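Local structure of SusD-like protein BACOVA_02651 (Bacteroides ovatus, 5E75) at residues Ala23-Tyr28 / Lys175-Ser180; Asp34-Ser39 / Asn260-Asp265; Phe234-Asn239 / Asp341-Val346; Leu246-Val251 / Leu353-Leu358. The protein binds polysaccharide at the cell surface and probably mediates capture of xyloglucan before its transport into the periplasm for degradation. All coordinates share one frame; numbering follows the deposited sequence.

Contact 1 of 4, residues Ala23-Tyr28 / Lys175-Ser180; sequences ATAPLY and KGRATS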
loop_
_atom_site.group_PDB
_atom_site.type_symbol
_atom_site.label_atom_id
_atom_site.label_comp_id
_atom_site.label_asym_id
_atom_site.label_seq_id
_atom_site.Cartn_x
_atom_site.Cartn_y
_atom_site.Cartn_z
ATOM N N ALA A 23 1.791 25.232 5.390
ATOM C CA ALA A 23 2.602 24.956 4.209
ATOM C C ALA A 23 3.064 23.495 4.085
ATOM O O ALA A 23 3.377 23.023 2.982
ATOM C CB ALA A 23 3.811 25.890 4.176
ATOM N N THR A 24 3.129 22.771 5.196
ATOM C CA THR A 24 3.553 21.378 5.156
ATOM C C THR A 24 2.359 20.412 5.024
ATOM O O THR A 24 2.526 19.259 4.643
ATOM C CB THR A 24 4.390 21.006 6.396
ATOM O OG1 THR A 24 3.606 21.166 7.577
ATOM C CG2 THR A 24 5.621 21.899 6.489
ATOM N N ALA A 25 1.156 20.890 5.328
ATOM C CA ALA A 25 -0.043 20.052 5.233
ATOM C C ALA A 25 -0.212 19.400 3.858
ATOM O O ALA A 25 -0.586 18.239 3.792
ATOM C CB ALA A 25 -1.275 20.856 5.620
ATOM N N PRO A 26 0.112 20.103 2.762
ATOM C CA PRO A 26 -0.072 19.446 1.460
ATOM C C PRO A 26 0.856 18.245 1.198
ATOM O O PRO A 26 0.604 17.482 0.254
ATOM C CB PRO A 26 0.206 20.567 0.451
ATOM C CG PRO A 26 -0.013 21.850 1.214
ATOM C CD PRO A 26 0.432 21.538 2.606
ATOM N N LEU A 27 1.898 18.058 2.006
ATOM C CA LEU A 27 2.707 16.834 1.918
ATOM C C LEU A 27 1.903 15.565 2.171
ATOM O O LEU A 27 2.333 14.473 1.809
ATOM C CB LEU A 27 3.861 16.878 2.922
ATOM C CG LEU A 27 4.994 17.864 2.662
ATOM C CD1 LEU A 27 5.897 17.948 3.880
ATOM C CD2 LEU A 27 5.799 17.463 1.432
ATOM N N TYR A 28 0.746 15.719 2.804
ATOM C CA TYR A 28 -0.091 14.584 3.153
ATOM C C TYR A 28 -1.236 14.358 2.173
ATOM O O TYR A 28 -1.983 13.401 2.336
ATOM C CB TYR A 28 -0.688 14.782 4.544
ATOM C CG TYR A 28 0.314 14.762 5.684
ATOM C CD1 TYR A 28 1.057 15.898 6.032
ATOM C CD2 TYR A 28 0.484 13.622 6.445
ATOM C CE1 TYR A 28 1.959 15.864 7.094
ATOM C CE2 TYR A 28 1.384 13.585 7.498
ATOM C CZ TYR A 28 2.107 14.697 7.821
ATOM O OH TYR A 28 2.996 14.607 8.870
ATOM N N LYS A 175 -3.488 14.997 15.383
ATOM C CA LYS A 175 -4.135 13.908 14.664
ATOM C C LYS A 175 -3.966 14.079 13.152
ATOM O O LYS A 175 -4.277 15.122 12.604
ATOM C CB LYS A 175 -5.612 13.857 15.049
ATOM C CG LYS A 175 -6.282 12.559 14.703
ATOM C CD LYS A 175 -7.563 12.331 15.512
ATOM C CE LYS A 175 -8.772 12.974 14.864
ATOM N NZ LYS A 175 -9.835 11.960 14.589
ATOM N N GLY A 176 -3.449 13.038 12.492
ATOM C CA GLY A 176 -3.180 13.079 11.069
ATOM C C GLY A 176 -1.742 13.373 10.695
ATOM O O GLY A 176 -1.360 13.201 9.544
ATOM N N ARG A 177 -0.944 13.828 11.656
ATOM C CA ARG A 177 0.456 14.129 11.406
ATOM C C ARG A 177 1.377 13.014 11.869
ATOM O O ARG A 177 1.052 12.251 12.786
ATOM C CB ARG A 177 0.827 15.439 12.094
ATOM C CG ARG A 177 0.112 16.648 11.495
ATOM C CD ARG A 177 1.062 17.703 11.120
ATOM N NE ARG A 177 0.394 18.792 10.422
ATOM C CZ ARG A 177 0.918 19.463 9.404
ATOM N NH1 ARG A 177 2.108 19.150 8.914
ATOM N NH2 ARG A 177 0.230 20.444 8.859
ATOM N N ALA A 178 2.544 12.934 11.243
ATOM C CA ALA A 178 3.493 11.872 11.533
ATOM C C ALA A 178 4.159 12.029 12.892
ATOM O O ALA A 178 4.439 13.133 13.348
ATOM C CB ALA A 178 4.550 11.850 10.462
ATOM N N THR A 179 4.421 10.895 13.525
ATOM C CA THR A 179 5.236 10.830 14.724
ATOM C C THR A 179 6.542 10.093 14.447
ATOM O O THR A 179 6.721 9.465 13.398
ATOM C CB THR A 179 4.528 10.058 15.829
ATOM O OG1 THR A 179 4.359 8.693 15.415
ATOM C CG2 THR A 179 3.160 10.674 16.147
ATOM N N SER A 180 7.452 10.122 15.406
ATOM C CA SER A 180 8.673 9.344 15.275
ATOM C C SER A 180 8.404 7.836 15.225
ATOM O O SER A 180 9.203 7.108 14.654
ATOM C CB SER A 180 9.658 9.667 16.388
ATOM O OG SER A 180 9.047 9.557 17.652
#
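Tyr28 runs its ring up to the backbone of Gly176-Ala178, hydroxyl foremost, with CE2 3.4 Å from Gly176 O. CG stands anti to the carbonyl carbon, and this torsion (chi1 -67°) carries the phenol toward the 175-180 loop. Ala178 N, at the ring edge near its plane, donates to Tyr28 OH over 2.9 Å on a nearly straight path (164°). The same hydroxyl is hydrogen-bonded to Glu112, so backbone and carboxylate together fix where the ring ends.

Arg177 crosses the phenol at about a right angle, its guanidinium plane 74° from the ring, after a bend at chi2 that carries the group back to the helix end. There Arg177 NH1 donates to Thr24 OG1 at 2.8 Å, somewhat out of the guanidinium plane. Arg177 NH2 passes 3.6 Å from Ala25 CB. Glu112 forms a salt bridge with NH1 and Glu21 O accepts from NH2; these oxygens around the guanidinium would be expected to offset its charge. The contact joins the end of helix 17-24 and its 3-10 continuation to the loop leading into helix 180-195, with helix 103-125 packed against Thr24, Tyr28 and Ala178, and Leu246 of strand 244-248 touching the last two.

Contact 2 of 4, residues Asp34-Ser39 / Asn260-Asp265; sequences DYNQRS and NTLLSD
Asn36 sets its CG anti to the backbone N (chi1 -166°), which swings the amide from the end of helix 33-36 across to the 260-265 segment. Its ND2 donates to Asn260 OD1 over 3.1 Å. Asn260 OD1 lies in the plane of the donating amide; the two amides are turned 67° apart, and the donor stands above the acceptor carbonyl plane, not on a lone pair. Asn260 CG is likewise anti to its own N, and OD1 also takes a weak bond from Leu262 N. A water accepting from both Asn36 ND2 and Thr261 N adds a second link. Both amides are anchored at their other ends, Asn36 OD1 by Thr355 and Asn260 ND2 by Leu353 O, so the contact borders on strand 355-359.

In fold terms, a helix end from the N-terminal part of this SusD-family protein meets the turn leading into helix 263-266. Leu262, with CG beside the backbone N (chi1 -70°), pushes CD2 to 3.2 Å from Asn36 O, while Thr261 OG1, in the crowded position between N and carbonyl carbon, rests 3.4 Å from Gln37 CB. Arg38 bends at chi3 toward Asp265, but the salt bridge is long: Arg38 NH2 to Asp265 OD2 is 3.7 Å, the oxygen well out of the guanidinium plane. A water over one guanidinium face donates to Gln37 O and, weakly, to Asp265 OD2. Tyr57 hydrogen-bonds Arg38 NH1, and Trp279 holds Asp265 OD1.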
loop_
_atom_site.group_PDB
_atom_site.type_symbol
_atom_site.label_atom_id
_atom_site.label_comp_id
_atom_site.label_asym_id
_atom_site.label_seq_id
_atom_site.Cartn_x
_atom_site.Cartn_y
_atom_site.Cartn_z
ATOM N N ASP A 34 -1.345 12.688 -7.706
ATOM C CA ASP A 34 -1.192 12.103 -9.040
ATOM C C ASP A 34 -1.060 10.589 -8.948
ATOM O O ASP A 34 -1.384 9.888 -9.894
ATOM C CB ASP A 34 0.016 12.654 -9.818
ATOM C CG ASP A 34 -0.212 14.037 -10.374
ATOM O OD1 ASP A 34 -1.327 14.572 -10.217
ATOM O OD2 ASP A 34 0.744 14.574 -10.985
ATOM N N TYR A 35 -0.544 10.092 -7.827
ATOM C CA TYR A 35 -0.440 8.647 -7.601
ATOM C C TYR A 35 -1.769 8.070 -7.132
ATOM O O TYR A 35 -2.262 7.105 -7.718
ATOM C CB TYR A 35 0.661 8.381 -6.573
ATOM C CG TYR A 35 0.779 6.960 -6.045
ATOM C CD1 TYR A 35 1.000 5.889 -6.901
ATOM C CD2 TYR A 35 0.715 6.702 -4.678
ATOM C CE1 TYR A 35 1.143 4.599 -6.407
ATOM C CE2 TYR A 35 0.846 5.409 -4.187
ATOM C CZ TYR A 35 1.065 4.372 -5.058
ATOM O OH TYR A 35 1.210 3.070 -4.595
ATOM N N ASN A 36 -2.354 8.671 -6.104
ATOM C CA ASN A 36 -3.609 8.176 -5.556
ATOM C C ASN A 36 -4.760 8.225 -6.540
ATOM O O ASN A 36 -5.680 7.420 -6.442
ATOM C CB ASN A 36 -3.991 8.939 -4.278
ATOM C CG ASN A 36 -5.073 8.244 -3.499
ATOM O OD1 ASN A 36 -4.791 7.262 -2.788
ATOM N ND2 ASN A 36 -6.316 8.705 -3.631
ATOM N N GLN A 37 -4.719 9.130 -7.511
ATOM C CA GLN A 37 -5.904 9.330 -8.330
ATOM C C GLN A 37 -6.171 8.173 -9.280
ATOM O O GLN A 37 -7.275 8.054 -9.809
ATOM C CB GLN A 37 -5.834 10.646 -9.105
ATOM C CG GLN A 37 -4.858 10.680 -10.251
ATOM C CD GLN A 37 -5.134 11.826 -11.204
ATOM O OE1 GLN A 37 -4.445 12.843 -11.193
ATOM N NE2 GLN A 37 -6.157 11.666 -12.028
ATOM N N ARG A 38 -5.179 7.328 -9.517
ATOM C CA ARG A 38 -5.368 6.229 -10.453
ATOM C C ARG A 38 -4.416 5.064 -10.224
ATOM O O ARG A 38 -4.865 3.966 -9.884
ATOM C CB ARG A 38 -5.225 6.748 -11.890
ATOM C CG ARG A 38 -5.670 5.771 -12.975
ATOM C CD ARG A 38 -6.202 6.528 -14.195
ATOM N NE ARG A 38 -7.469 7.204 -13.913
ATOM C CZ ARG A 38 -8.674 6.650 -14.043
ATOM N NH1 ARG A 38 -8.804 5.393 -14.456
ATOM N NH2 ARG A 38 -9.760 7.360 -13.759
ATOM N N SER A 39 -3.122 5.309 -10.415
ATOM C CA SER A 39 -2.142 4.237 -10.527
ATOM C C SER A 39 -1.914 3.427 -9.244
ATOM O O SER A 39 -1.446 2.303 -9.317
ATOM C CB SER A 39 -0.812 4.786 -11.034
ATOM O OG SER A 39 -0.255 5.720 -10.125
ATOM N N ASN A 260 -9.737 12.301 -2.344
ATOM C CA ASN A 260 -9.516 10.902 -2.659
ATOM C C ASN A 260 -10.463 10.546 -3.797
ATOM O O ASN A 260 -11.659 10.345 -3.563
ATOM C CB ASN A 260 -9.829 10.045 -1.446
ATOM C CG ASN A 260 -9.540 8.589 -1.692
ATOM O OD1 ASN A 260 -9.269 8.192 -2.832
ATOM N ND2 ASN A 260 -9.591 7.789 -0.638
ATOM N N THR A 261 -9.947 10.473 -5.021
ATOM C CA THR A 261 -10.811 10.333 -6.185
ATOM C C THR A 261 -11.128 8.895 -6.603
ATOM O O THR A 261 -11.709 8.684 -7.668
ATOM C CB THR A 261 -10.245 11.100 -7.402
ATOM O OG1 THR A 261 -8.934 10.632 -7.716
ATOM C CG2 THR A 261 -10.168 12.549 -7.104
ATOM N N LEU A 262 -10.816 7.924 -5.754
ATOM C CA LEU A 262 -10.928 6.507 -6.111
ATOM C C LEU A 262 -12.322 5.907 -5.971
ATOM O O LEU A 262 -12.527 4.793 -6.443
ATOM C CB LEU A 262 -9.972 5.691 -5.256
ATOM C CG LEU A 262 -8.478 5.880 -5.550
ATOM C CD1 LEU A 262 -7.652 5.117 -4.517
ATOM C CD2 LEU A 262 -8.129 5.469 -6.985
ATOM N N LEU A 263 -13.256 6.608 -5.329
ATOM C CA LEU A 263 -14.553 6.031 -4.936
ATOM C C LEU A 263 -15.237 5.284 -6.077
ATOM O O LEU A 263 -15.660 4.127 -5.930
ATOM C CB LEU A 263 -15.472 7.136 -4.375
ATOM C CG LEU A 263 -16.799 6.846 -3.639
ATOM C CD1 LEU A 263 -17.945 6.509 -4.577
ATOM C CD2 LEU A 263 -16.618 5.746 -2.623
ATOM N N SER A 264 -15.349 5.945 -7.220
ATOM C CA SER A 264 -16.140 5.419 -8.318
ATOM C C SER A 264 -15.444 4.271 -9.052
ATOM O O SER A 264 -16.106 3.425 -9.672
ATOM C CB SER A 264 -16.484 6.552 -9.283
ATOM O OG SER A 264 -17.276 7.537 -8.638
ATOM N N ASP A 265 -14.119 4.221 -8.976
ATOM C CA ASP A 265 -13.356 3.153 -9.611
ATOM C C ASP A 265 -13.292 1.884 -8.754
ATOM O O ASP A 265 -12.960 0.823 -9.268
ATOM C CB ASP A 265 -11.948 3.634 -9.955
ATOM C CG ASP A 265 -11.937 4.579 -11.157
ATOM O OD1 ASP A 265 -12.171 4.112 -12.289
ATOM O OD2 ASP A 265 -11.693 5.776 -10.973
HETATM O O HOH W 1 -6.984 11.138 -5.225
HETATM O O HOH W 2 -8.688 5.810 -11.119
#

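Contact 3 of 4, residues Phe234-Asn239 / Asp341-Val346; sequences FKYKNN and DNDGKV
The ring of Tyr236 meets the 341-346 loop along its edge: Asp341 O lies in its plane 3.4 Å from CD2, and further along the same edge Asp343 OD2 also lies in plane. Its chi1 of 139° is away from the usual staggered positions. The carboxylate of Asp343 stands almost perpendicular to the ring (89°), and the amide of Asn342 is inclined to it by 55°, its OD1 resting 3.6 Å from Tyr236 CB. Lys345, extended beyond CG, crosses the phenol at about a right angle and brings its ammonium to the hydroxyl from an oblique direction.

The hydroxyl both accepts and donates: Lys345 NZ donates to Tyr236 OH (2.9 Å), and Tyr236 OH donates to Asp343 OD2 (2.7 Å) on its anti lone pair. Lys237, bent at chi2, approaches the same oxygen from the syn side, Lys237 NZ to Asp343 OD2 2.7 Å, with a weak second bond from NZ to Asp343 OD1. Two cationic groups, one through the phenol, would thus be expected to stabilise the carboxylate as an anion. Asp343 is presented by a type I' beta turn running from Asn342 to Lys345.

Nearer the backbone, one water bridges Tyr236 N and Asn342 OD1, and another Lys237 N and Asp341 O; Asn342 ND2 is tied to Gly337 O and Pro335 O. This surface contact joins two loops, one between helix 205-221 and strand 244-248, the other between strands 321-322 and 355-359.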
loop_
_atom_site.group_PDB
_atom_site.type_symbol
_atom_site.label_atom_id
_atom_site.label_comp_id
_atom_site.label_asym_id
_atom_site.label_seq_id
_atom_site.Cartn_x
_atom_site.Cartn_y
_atom_site.Cartn_z
ATOM N N PHE A 234 -11.443 0.851 8.389
ATOM C CA PHE A 234 -11.789 1.247 7.027
ATOM C C PHE A 234 -13.111 1.988 6.978
ATOM O O PHE A 234 -13.817 1.974 5.972
ATOM C CB PHE A 234 -11.735 0.007 6.127
ATOM C CG PHE A 234 -10.499 -0.803 6.354
ATOM C CD1 PHE A 234 -9.268 -0.355 5.898
ATOM C CD2 PHE A 234 -10.555 -1.974 7.083
ATOM C CE1 PHE A 234 -8.111 -1.080 6.156
ATOM C CE2 PHE A 234 -9.387 -2.701 7.336
ATOM C CZ PHE A 234 -8.188 -2.262 6.860
ATOM N N LYS A 235 -13.390 2.701 8.075
ATOM C CA LYS A 235 -14.531 3.596 8.192
ATOM C C LYS A 235 -14.010 5.009 8.411
ATOM O O LYS A 235 -13.047 5.221 9.157
ATOM C CB LYS A 235 -15.405 3.184 9.372
ATOM C CG LYS A 235 -15.973 1.799 9.251
ATOM C CD LYS A 235 -16.728 1.376 10.505
ATOM C CE LYS A 235 -17.065 -0.108 10.489
ATOM N NZ LYS A 235 -17.701 -0.541 11.752
ATOM N N TYR A 236 -14.643 5.970 7.758
ATOM C CA TYR A 236 -14.195 7.361 7.803
ATOM C C TYR A 236 -14.160 7.959 9.218
ATOM O O TYR A 236 -13.265 8.746 9.540
ATOM C CB TYR A 236 -15.052 8.211 6.852
ATOM C CG TYR A 236 -15.439 9.569 7.372
ATOM C CD1 TYR A 236 -14.591 10.646 7.246
ATOM C CD2 TYR A 236 -16.673 9.765 7.974
ATOM C CE1 TYR A 236 -14.963 11.904 7.728
ATOM C CE2 TYR A 236 -17.046 10.979 8.457
ATOM C CZ TYR A 236 -16.199 12.047 8.330
ATOM O OH TYR A 236 -16.608 13.264 8.825
ATOM N N LYS A 237 -15.107 7.575 10.070
ATOM C CA LYS A 237 -15.131 8.099 11.435
ATOM C C LYS A 237 -13.889 7.707 12.202
ATOM O O LYS A 237 -13.580 8.327 13.218
ATOM C CB LYS A 237 -16.356 7.605 12.202
ATOM C CG LYS A 237 -17.677 8.245 11.799
ATOM C CD LYS A 237 -17.727 9.716 12.118
ATOM C CE LYS A 237 -19.165 10.219 12.109
ATOM N NZ LYS A 237 -19.203 11.697 12.299
ATOM N N ASN A 238 -13.171 6.686 11.736
ATOM C CA ASN A 238 -11.952 6.233 12.401
ATOM C C ASN A 238 -10.689 6.584 11.632
ATOM O O ASN A 238 -9.632 6.024 11.915
ATOM C CB ASN A 238 -12.011 4.730 12.665
ATOM C CG ASN A 238 -13.181 4.354 13.534
ATOM O OD1 ASN A 238 -13.445 5.013 14.546
ATOM N ND2 ASN A 238 -13.926 3.337 13.129
ATOM N N ASN A 239 -10.772 7.532 10.696
ATOM C CA ASN A 239 -9.557 8.081 10.109
ATOM C C ASN A 239 -8.655 8.509 11.272
ATOM O O ASN A 239 -9.133 9.064 12.268
ATOM C CB ASN A 239 -9.853 9.313 9.246
ATOM C CG ASN A 239 -10.323 8.977 7.834
ATOM O OD1 ASN A 239 -10.178 7.855 7.338
ATOM N ND2 ASN A 239 -10.873 9.977 7.173
ATOM N N ASP A 341 -22.847 6.929 8.171
ATOM C CA ASP A 341 -21.879 7.502 9.100
ATOM C C ASP A 341 -20.724 8.171 8.349
ATOM O O ASP A 341 -19.587 8.169 8.822
ATOM C CB ASP A 341 -21.379 6.452 10.114
ATOM C CG ASP A 341 -22.481 5.957 11.045
ATOM O OD1 ASP A 341 -23.483 6.689 11.264
ATOM O OD2 ASP A 341 -22.336 4.842 11.584
ATOM N N ASN A 342 -21.016 8.749 7.183
ATOM C CA ASN A 342 -20.006 9.459 6.391
ATOM C C ASN A 342 -20.193 10.979 6.350
ATOM O O ASN A 342 -19.494 11.670 5.617
ATOM C CB ASN A 342 -19.969 8.901 4.966
ATOM C CG ASN A 342 -19.365 7.514 4.913
ATOM O OD1 ASN A 342 -18.313 7.273 5.518
ATOM N ND2 ASN A 342 -20.025 6.590 4.226
ATOM N N ASP A 343 -21.149 11.476 7.134
ATOM C CA ASP A 343 -21.378 12.931 7.284
ATOM C C ASP A 343 -21.610 13.619 5.942
ATOM O O ASP A 343 -21.232 14.776 5.755
ATOM C CB ASP A 343 -20.210 13.601 8.035
ATOM C CG ASP A 343 -20.116 13.171 9.493
ATOM O OD1 ASP A 343 -21.155 12.824 10.098
ATOM O OD2 ASP A 343 -18.993 13.196 10.041
ATOM N N GLY A 344 -22.233 12.898 5.016
ATOM C CA GLY A 344 -22.538 13.418 3.700
ATOM C C GLY A 344 -21.367 13.447 2.738
ATOM O O GLY A 344 -21.521 13.893 1.604
ATOM N N LYS A 345 -20.205 12.955 3.170
ATOM C CA LYS A 345 -18.969 13.152 2.419
ATOM C C LYS A 345 -18.639 12.012 1.446
ATOM O O LYS A 345 -17.516 11.507 1.415
ATOM C CB LYS A 345 -17.801 13.325 3.390
ATOM C CG LYS A 345 -17.930 14.494 4.368
ATOM C CD LYS A 345 -16.802 14.466 5.386
ATOM C CE LYS A 345 -16.772 15.739 6.218
ATOM N NZ LYS A 345 -15.790 15.638 7.327
ATOM N N VAL A 346 -19.626 11.599 0.667
ATOM C CA VAL A 346 -19.430 10.631 -0.409
ATOM C C VAL A 346 -20.055 11.248 -1.655
ATOM O O VAL A 346 -21.252 11.534 -1.668
ATOM C CB VAL A 346 -20.093 9.275 -0.113
ATOM C CG1 VAL A 346 -19.963 8.343 -1.328
ATOM C CG2 VAL A 346 -19.495 8.626 1.133
HETATM O O HOH W 3 -17.176 5.198 6.686
HETATM O O HOH W 4 -17.640 6.227 9.326
#

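Contact 4 of 4, residues Leu246-Val251 / Leu353-Leu358; sequences LAMQWV and LNTYIL
Leu246 O is gripped by two backbone donors, Leu358 N at 3.0 Å and Ile357 N at 2.9 Å. The first lies in the carbonyl plane on a lone pair, while the second comes from above that plane, so one oxygen serves two successive residues. Ile357 and Leu358 both face Leu246, a classic beta bulge in a two-strand antiparallel sheet: Leu246 and Leu358 form a hydrogen-bonded pair, Ala247 and Tyr356 a non-hydrogen-bonded one, and Met248 and Thr355 are again hydrogen-bonded, with Met248 N to Thr355 O at 2.8 Å.

On the face carrying Leu246, Met248 and Thr355, Met248 runs extended beside Thr355, its SD 3.8 Å from Thr355 CB, and Met248 CG meets Ile357 CD1 nearly crosswise. Leu246 and Ile357 point the same way, with Leu246 CD2 3.9 Å from Ile357 CG2. Past the strand, Trp250 turns its indole so that NE1 donates to Thr355 OG1 over 2.9 Å, nearly straight (165°) and in the ring plane, giving that hydroxyl a second partner besides the Asn36 amide; Met248 CB covers part of one ring face. Asn354 OD1 accepts a weak bond from Trp250 N, and its ND2 gives a weak one to Gln249 OE1, which Asn240 also holds.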
loop_
_atom_site.group_PDB
_atom_site.type_symbol
_atom_site.label_atom_id
_atom_site.label_comp_id
_atom_site.label_asym_id
_atom_site.label_seq_id
_atom_site.Cartn_x
_atom_site.Cartn_y
_atom_site.Cartn_z
ATOM N N LEU A 246 0.744 6.398 9.586
ATOM C CA LEU A 246 0.936 7.372 8.524
ATOM C C LEU A 246 -0.113 7.119 7.451
ATOM O O LEU A 246 -0.328 5.974 7.033
ATOM C CB LEU A 246 2.343 7.250 7.932
ATOM C CG LEU A 246 2.801 8.381 7.018
ATOM C CD1 LEU A 246 2.841 9.712 7.775
ATOM C CD2 LEU A 246 4.153 8.083 6.401
ATOM N N ALA A 247 -0.763 8.178 6.989
ATOM C CA ALA A 247 -1.792 8.062 5.964
ATOM C C ALA A 247 -1.890 9.359 5.195
ATOM O O ALA A 247 -1.640 10.448 5.742
ATOM C CB ALA A 247 -3.131 7.725 6.579
ATOM N N MET A 248 -2.292 9.238 3.933
ATOM C CA MET A 248 -2.671 10.394 3.137
ATOM C C MET A 248 -3.987 10.942 3.674
ATOM O O MET A 248 -4.951 10.216 3.904
ATOM C CB MET A 248 -2.820 10.016 1.661
ATOM C CG MET A 248 -1.602 9.315 1.100
ATOM S SD MET A 248 -1.848 8.675 -0.567
ATOM C CE MET A 248 -0.557 7.415 -0.645
ATOM N N GLN A 249 -3.992 12.253 3.870
ATOM C CA GLN A 249 -5.024 12.957 4.618
ATOM C C GLN A 249 -5.945 13.718 3.663
ATOM O O GLN A 249 -5.754 14.905 3.393
ATOM C CB GLN A 249 -4.372 13.935 5.593
ATOM C CG GLN A 249 -3.453 13.263 6.590
ATOM C CD GLN A 249 -4.209 12.397 7.576
ATOM O OE1 GLN A 249 -5.280 12.760 8.062
ATOM N NE2 GLN A 249 -3.642 11.243 7.886
ATOM N N TRP A 250 -6.956 13.034 3.158
ATOM C CA TRP A 250 -7.808 13.627 2.138
ATOM C C TRP A 250 -8.831 14.604 2.728
ATOM O O TRP A 250 -9.224 14.492 3.889
ATOM C CB TRP A 250 -8.461 12.528 1.293
ATOM C CG TRP A 250 -7.434 11.641 0.664
ATOM C CD1 TRP A 250 -7.253 10.309 0.888
ATOM C CD2 TRP A 250 -6.426 12.024 -0.279
ATOM N NE1 TRP A 250 -6.208 9.837 0.149
ATOM C CE2 TRP A 250 -5.669 10.864 -0.574
ATOM C CE3 TRP A 250 -6.082 13.230 -0.899
ATOM C CZ2 TRP A 250 -4.596 10.882 -1.454
ATOM C CZ3 TRP A 250 -5.019 13.244 -1.775
ATOM C CH2 TRP A 250 -4.288 12.078 -2.048
ATOM N N VAL A 251 -9.220 15.577 1.903
ATOM C CA VAL A 251 -10.106 16.670 2.308
ATOM C C VAL A 251 -11.309 16.677 1.366
ATOM O O VAL A 251 -11.329 17.417 0.383
ATOM C CB VAL A 251 -9.403 18.052 2.223
ATOM C CG1 VAL A 251 -10.318 19.145 2.774
ATOM C CG2 VAL A 251 -8.063 18.048 2.971
ATOM N N LEU A 353 -12.394 8.422 2.930
ATOM C CA LEU A 353 -11.382 7.623 3.595
ATOM C C LEU A 353 -9.983 8.133 3.341
ATOM O O LEU A 353 -9.637 8.540 2.223
ATOM C CB LEU A 353 -11.470 6.177 3.116
ATOM C CG LEU A 353 -12.819 5.509 3.346
ATOM C CD1 LEU A 353 -12.811 4.157 2.688
ATOM C CD2 LEU A 353 -13.128 5.369 4.825
ATOM N N ASN A 354 -9.162 8.113 4.386
ATOM C CA ASN A 354 -7.741 8.308 4.191
ATOM C C ASN A 354 -7.143 7.122 3.431
ATOM O O ASN A 354 -7.770 6.041 3.357
ATOM C CB ASN A 354 -7.029 8.447 5.541
ATOM C CG ASN A 354 -7.211 9.812 6.172
ATOM O OD1 ASN A 354 -7.670 10.760 5.531
ATOM N ND2 ASN A 354 -6.845 9.915 7.432
ATOM N N THR A 355 -5.946 7.311 2.876
ATOM C CA THR A 355 -5.218 6.204 2.244
ATOM C C THR A 355 -4.046 5.828 3.142
ATOM O O THR A 355 -3.122 6.601 3.336
ATOM C CB THR A 355 -4.670 6.594 0.857
ATOM O OG1 THR A 355 -5.751 7.006 0.012
ATOM C CG2 THR A 355 -3.949 5.433 0.189
ATOM N N TYR A 356 -4.089 4.644 3.733
ATOM C CA TYR A 356 -3.014 4.203 4.610
ATOM C C TYR A 356 -1.674 4.114 3.886
ATOM O O TYR A 356 -1.598 3.638 2.746
ATOM C CB TYR A 356 -3.329 2.832 5.203
ATOM C CG TYR A 356 -4.379 2.847 6.276
ATOM C CD1 TYR A 356 -4.125 3.437 7.509
ATOM C CD2 TYR A 356 -5.616 2.260 6.074
ATOM C CE1 TYR A 356 -5.066 3.461 8.501
ATOM C CE2 TYR A 356 -6.584 2.271 7.085
ATOM C CZ TYR A 356 -6.289 2.893 8.295
ATOM O OH TYR A 356 -7.210 2.933 9.313
ATOM N N ILE A 357 -0.624 4.569 4.566
ATOM C CA ILE A 357 0.752 4.327 4.160
ATOM C C ILE A 357 1.387 3.309 5.107
ATOM O O ILE A 357 2.065 2.380 4.660
ATOM C CB ILE A 357 1.568 5.639 4.098
ATOM C CG1 ILE A 357 1.030 6.531 2.980
ATOM C CG2 ILE A 357 3.064 5.357 3.896
ATOM C CD1 ILE A 357 1.621 7.951 2.954
ATOM N N LEU A 358 1.148 3.469 6.410
ATOM C CA LEU A 358 1.631 2.520 7.409
ATOM C C LEU A 358 0.635 2.309 8.555
ATOM O O LEU A 358 0.249 3.275 9.225
ATOM C CB LEU A 358 2.963 2.985 8.003
ATOM C CG LEU A 358 3.620 2.020 9.006
ATOM C CD1 LEU A 358 4.090 0.755 8.293
ATOM C CD2 LEU A 358 4.764 2.706 9.729
HETATM O O HOH W 5 -8.758 13.072 6.173
#

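Overall arrangement
Contact 4, the two-strand pairing of 244-248 and 355-359, lies nearest the centre of the chain, and the other three touch it. Contacts 1, 2 and 3 have their centres about 10, 12 and 13 Å from that of contact 4; contact 1 is joined to it through the backbone of Tyr28 and Gln249, contact 3 where Asn239 meets Asn354. Contact 1 closes before contacts 3 and 4 open, whereas contact 2 crosses all the others, and contacts 3 and 4 cross each other. Contacts 1 and 2 lie on successive helices, 17-24 and 33-36, with nearest atoms about 8 Å apart. The worked example illustrates how residues far apart in sequence converge on one small beta ladder in a predominantly helical SusD-type protein.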